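PDB 2W2U: AAA family ATPase from Sulfolobus acidocaldarius, which hydrolyses ATP through its AAA domain and works with ESCRT-III proteins in archaeal cell division, contacting them probably through the MIT domain present here. Local coordinates for residues A[32-35]-A[36-39]. Sequence-based numbering, arbitrary orientation.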
ATOM      1  N   GLU A  32       3.915   6.580 -14.745  1.00 22.35           N
ATOM      2  CA  GLU A  32       5.062   6.907 -15.591  1.00 22.38           C
ATOM      3  C   GLU A  32       5.567   5.709 -16.415  1.00 22.07           C
ATOM      4  O   GLU A  32       6.507   5.842 -17.204  1.00 22.23           O
ATOM      5  CB  GLU A  32       6.188   7.497 -14.739  1.00 22.64           C
ATOM      6  CG  GLU A  32       5.892   8.915 -14.266  1.00 24.16           C
ATOM      7  CD  GLU A  32       6.796   9.382 -13.139  1.00 26.22           C
ATOM      8  OE1 GLU A  32       7.878   8.786 -12.936  1.00 25.96           O
ATOM      9  OE2 GLU A  32       6.415  10.359 -12.459  1.00 27.71           O
ATOM     10  N   GLY A  33       4.940   4.549 -16.231  1.00 21.64           N
ATOM     11  CA  GLY A  33       5.256   3.349 -17.008  1.00 21.19           C
ATOM     12  C   GLY A  33       6.540   2.647 -16.595  1.00 20.98           C
ATOM     13  O   GLY A  33       7.198   2.006 -17.423  1.00 21.24           O
ATOM     14  N   ASN A  34       6.909   2.794 -15.324  1.00 20.24           N
ATOM     15  CA  ASN A  34       8.059   2.104 -14.748  1.00 19.89           C
ATOM     16  C   ASN A  34       7.569   0.948 -13.874  1.00 19.23           C
ATOM     17  O   ASN A  34       7.438   1.090 -12.651  1.00 19.04           O
ATOM     18  CB  ASN A  34       8.906   3.079 -13.921  1.00 20.11           C
ATOM     19  CG  ASN A  34      10.325   2.568 -13.657  1.00 21.46           C
ATOM     20  OD1 ASN A  34      11.280   3.351 -13.678  1.00 23.43           O
ATOM     21  ND2 ASN A  34      10.471   1.263 -13.399  1.00 20.51           N
ATOM     22  N   ALA A  35       7.298  -0.189 -14.512  1.00 18.27           N
ATOM     23  CA  ALA A  35       6.707  -1.352 -13.847  1.00 17.59           C
ATOM     24  C   ALA A  35       7.476  -1.822 -12.617  1.00 17.24           C
ATOM     25  O   ALA A  35       6.870  -2.080 -11.573  1.00 17.13           O
ATOM     26  CB  ALA A  35       6.518  -2.498 -14.831  1.00 17.35           C
ATOM     27  N   GLU A  36       8.801  -1.914 -12.738  1.00 16.81           N
ATOM     28  CA  GLU A  36       9.655  -2.402 -11.650  1.00 16.73           C
ATOM     29  C   GLU A  36       9.631  -1.511 -10.402  1.00 16.54           C
ATOM     30  O   GLU A  36       9.462  -2.014  -9.286  1.00 15.97           O
ATOM     31  CB  GLU A  36      11.101  -2.601 -12.129  1.00 16.83           C
ATOM     32  CG  GLU A  36      12.079  -2.997 -11.023  1.00 16.76           C
ATOM     33  CD  GLU A  36      11.639  -4.236 -10.244  1.00 16.80           C
ATOM     34  OE1 GLU A  36      11.127  -5.197 -10.855  1.00 15.82           O
ATOM     35  OE2 GLU A  36      11.807  -4.243  -9.008  1.00 17.50           O
ATOM     36  N   GLU A  37       9.825  -0.208 -10.608  1.00 16.33           N
ATOM     37  CA  GLU A  37       9.747   0.795  -9.548  1.00 16.54           C
ATOM     38  C   GLU A  37       8.359   0.868  -8.924  1.00 15.51           C
ATOM     39  O   GLU A  37       8.224   1.044  -7.714  1.00 15.46           O
ATOM     40  CB  GLU A  37      10.155   2.172 -10.081  1.00 17.11           C
ATOM     41  CG  GLU A  37      11.468   2.695  -9.501  1.00 20.59           C
ATOM     42  CD  GLU A  37      11.254   3.866  -8.553  1.00 24.38           C
ATOM     43  OE1 GLU A  37      10.876   4.958  -9.046  1.00 25.72           O
ATOM     44  OE2 GLU A  37      11.473   3.704  -7.325  1.00 25.67           O
ATOM     45  N   ALA A  38       7.330   0.737  -9.756  1.00 14.59           N
ATOM     46  CA  ALA A  38       5.960   0.662  -9.262  1.00 13.86           C
ATOM     47  C   ALA A  38       5.804  -0.563  -8.357  1.00 13.43           C
ATOM     48  O   ALA A  38       5.332  -0.445  -7.221  1.00 13.09           O
ATOM     49  CB  ALA A  38       4.975   0.622 -10.420  1.00 13.55           C
ATOM     50  N   ILE A  39       6.242  -1.724  -8.856  1.00 12.77           N
ATOM     51  CA  ILE A  39       6.180  -2.976  -8.098  1.00 12.56           C
ATOM     52  C   ILE A  39       6.953  -2.928  -6.776  1.00 12.30           C
ATOM     53  O   ILE A  39       6.416  -3.333  -5.742  1.00 12.15           O
ATOM     54  CB  ILE A  39       6.602  -4.207  -8.951  1.00 12.50           C
ATOM     55  CG1 ILE A  39       5.527  -4.526 -10.003  1.00 12.50           C
ATOM     56  CG2 ILE A  39       6.814  -5.422  -8.071  1.00 12.44           C
ATOM     57  CD1 ILE A  39       6.025  -5.398 -11.177  1.00 12.82           C
TER
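N34, the last residue of the short link from helix 11-31, lies against E37 at the N-cap of helix 35-55 in this three-helix MIT domain. Asparagine is common at N-caps because its side-chain oxygen can accept a first-turn N-H; here, with CG anti to the backbone N (chi1 -162°), the amide folds back over the turn and CG lies 3.6 Å from E37 CB. That CB makes the contact while the carboxylate leads away, and the way round of the amide is doubtful in the model. Replacing N34 by alanine removes the amide, and would probably uncover E37 CB and take the polar group away from the N-cap position. One residue earlier, G33 has positive phi (76°), easy for glycine, and ends helix 11-31 in a Schellman motif. The backbone carbonyl N34 O starts the new helix, accepting A38 N at 2.9 Å nearly head-on. A38, small enough for close packing, sets its methyl against A29 and D30 of helix 11-31. Buried, apolar and branched, I39 fills the interface with I76 and L79 of helix 62-81; its CG1, anti to the carbonyl carbon (chi1 -71°), lies 3.2 Å from A35 O, which accepts I39 N at 2.8 Å.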